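Local coordinates for galectin (Ovis aries, PDB 6N44), which is a lectin whose oligomeric assembly is critical for anti-parasitic activity in sheep, and which probably binds beta-galactoside sugars, at the interface of chains A and B. Coordinates in Å, arbitrary orientation; residue numbers count along the deposited sequence, not the author numbering. Chains: chain A/B, Galectin.

The interface of chains A and B. Residues chain A 19-21, 139; chain B 21, 23, 93.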
ATOM      1  N   CYS A  19       5.617  -0.979   5.080  1.00 11.48           N
ATOM      2  CA  CYS A  19       4.898  -1.082   3.809  1.00 11.16           C
ATOM      3  C   CYS A  19       3.422  -1.245   4.165  1.00 10.29           C
ATOM      4  O   CYS A  19       2.938  -2.368   4.316  1.00 11.85           O
ATOM      5  CB  CYS A  19       5.387  -2.245   2.953  1.00 13.76           C
ATOM      6  SG  CYS A  19       4.511  -2.312   1.366  1.00 17.64           S
ATOM      7  N   TYR A  20       2.731  -0.113   4.300  1.00  9.32           N
ATOM      8  CA  TYR A  20       1.390  -0.059   4.875  1.00 11.60           C
ATOM      9  C   TYR A  20       0.554   0.975   4.131  1.00  8.78           C
ATOM     10  O   TYR A  20       1.031   2.077   3.857  1.00 11.49           O
ATOM     11  CB  TYR A  20       1.468   0.302   6.364  1.00 12.00           C
ATOM     12  CG  TYR A  20       0.182   0.145   7.133  1.00 12.22           C
ATOM     13  CD1 TYR A  20      -0.069  -1.015   7.875  1.00 13.03           C
ATOM     14  CD2 TYR A  20      -0.773   1.148   7.135  1.00 11.58           C
ATOM     15  CE1 TYR A  20      -1.239  -1.164   8.595  1.00 13.02           C
ATOM     16  CE2 TYR A  20      -1.959   1.016   7.854  1.00 11.23           C
ATOM     17  CZ  TYR A  20      -2.185  -0.141   8.574  1.00 14.38           C
ATOM     18  OH  TYR A  20      -3.339  -0.262   9.300  1.00 11.77           O
ATOM     19  N   MET A  21      -0.695   0.632   3.825  1.00 10.23           N
ATOM     20  CA  MET A  21      -1.561   1.506   3.048  1.00 11.59           C
ATOM     21  C   MET A  21      -2.872   1.751   3.772  1.00 13.80           C
ATOM     22  O   MET A  21      -3.477   0.814   4.304  1.00 11.69           O
ATOM     23  CB  MET A  21      -1.867   0.938   1.676  1.00 11.52           C
ATOM     24  CG  MET A  21      -2.727   1.895   0.846  1.00 16.64           C
ATOM     25  SD  MET A  21      -3.134   1.173  -0.741  1.00 29.16           S
ATOM     26  CE  MET A  21      -1.489   0.803  -1.322  1.00 16.75           C
ATOM     27  N   LEU A 139      -4.068  -2.054   4.608  1.00 12.66           N
ATOM     28  CA  LEU A 139      -3.307  -3.239   4.242  1.00 15.71           C
ATOM     29  C   LEU A 139      -1.807  -2.933   4.400  1.00 13.97           C
ATOM     30  O   LEU A 139      -1.076  -3.754   4.965  1.00 22.31           O
ATOM     31  CB  LEU A 139      -3.618  -3.681   2.808  1.00 12.91           C
ATOM     32  CG  LEU A 139      -2.977  -4.998   2.403  1.00 17.03           C
ATOM     33  CD1 LEU A 139      -3.601  -6.159   3.188  1.00 14.41           C
ATOM     34  CD2 LEU A 139      -3.096  -5.206   0.891  1.00 13.92           C
TER
ATOM     35  N   MET B  21      -0.957  -2.266  -3.604  1.00  9.98           N
ATOM     36  CA  MET B  21      -0.231  -3.217  -2.788  1.00 13.19           C
ATOM     37  C   MET B  21      -0.824  -4.602  -2.969  1.00 10.86           C
ATOM     38  O   MET B  21      -2.042  -4.765  -3.052  1.00  9.64           O
ATOM     39  CB  MET B  21      -0.259  -2.833  -1.312  1.00 13.49           C
ATOM     40  CG  MET B  21       0.644  -3.722  -0.474  1.00 16.34           C
ATOM     41  SD  MET B  21       0.231  -3.751   1.268  1.00 24.33           S
ATOM     42  CE  MET B  21       0.662  -2.069   1.719  1.00 14.51           C
ATOM     43  N   LYS B  23      -0.453  -8.295  -0.935  1.00 10.75           N
ATOM     44  CA  LYS B  23       0.096  -8.962   0.238  1.00  8.57           C
ATOM     45  C   LYS B  23      -0.249 -10.439   0.182  1.00 10.22           C
ATOM     46  O   LYS B  23      -1.433 -10.809   0.127  1.00  7.34           O
ATOM     47  CB  LYS B  23      -0.404  -8.358   1.554  1.00 11.82           C
ATOM     48  CG  LYS B  23       0.160  -9.112   2.755  1.00 10.43           C
ATOM     49  CD  LYS B  23      -0.414  -8.636   4.068  1.00 16.76           C
ATOM     50  CE  LYS B  23       0.076  -7.244   4.412  1.00 19.25           C
ATOM     51  NZ  LYS B  23      -0.572  -6.791   5.683  1.00 25.73           N
ATOM     52  N   GLN B  93       5.104  -8.914   0.351  1.00  9.70           N
ATOM     53  CA  GLN B  93       4.384  -7.766  -0.177  1.00 10.10           C
ATOM     54  C   GLN B  93       5.009  -7.276  -1.468  1.00 10.47           C
ATOM     55  O   GLN B  93       6.232  -7.220  -1.591  1.00  9.06           O
ATOM     56  CB  GLN B  93       4.358  -6.614   0.813  1.00  9.41           C
ATOM     57  CG  GLN B  93       3.470  -6.858   1.994  1.00 13.66           C
ATOM     58  CD  GLN B  93       3.707  -5.825   3.051  1.00 16.75           C
ATOM     59  OE1 GLN B  93       4.750  -5.842   3.715  1.00 16.45           O
ATOM     60  NE2 GLN B  93       2.773  -4.878   3.183  1.00 12.16           N
TER
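B:Gln93 and B:Lys23 each reach from one galectin subunit to a main-chain oxygen of the other, and B:Met21 packs beside them, its SD against A:Leu139 and its CE against the A:Cys19-A:Met21 backbone, a worked example of how a two-fold galectin interface combines polar ties with apolar packing. The fold is the galectin beta-sandwich, and strand 19-28 of each chain contributes to the contact, joined by the C-terminal A:Leu139 and by B:Gln93 of strand 89-97. The twofold axis repeats every contact with the chains exchanged, and the importance of oligomeric assembly for anti-parasitic activity gives this surface a likely functional role.

The hydrogen bonds come from side-chain nitrogens to main-chain oxygens. The carboxamide nitrogen NE2 of B:Gln93 donates to O of A:Cys19 at 2.8 Å, reasonably straight at 153° about the hydrogen. The nitrogen nevertheless sits tilted 26° from the carbonyl plane. The same amide lies alongside the A:Cys19 side chain, its OE1 3.7 Å from CB. Nearby, the side-chain amine nitrogen NZ of B:Lys23 gives a longer bond, 3.2 Å, to O of A:Leu139, this time in the carbonyl plane. A bend at chi3 turns the end of the lysine chain toward that oxygen. A:Leu139 ends the chain, so this oxygen probably belongs to the terminal carboxylate, and a charge there could strengthen the attraction to the lysine.

Apolar packing centres on B:Met21. Its sulphur SD rests against the branch point of A:Leu139, 3.6 Å from CG, the two side chains crossing at a slant. Bent at chi3 (-68°), the thioether carries CE to 3.8 Å from CA of A:Tyr20, where the methyl also approaches the A:Cys19 oxygen. A:Met21 runs past B:Met21 in the opposite direction, placing its methyl CE 3.8 Å from CB of B:Met21. A:Leu139 likewise slides antiparallel to B:Lys23, with CD1 4.0 Å from CE of the lysine's aliphatic stem.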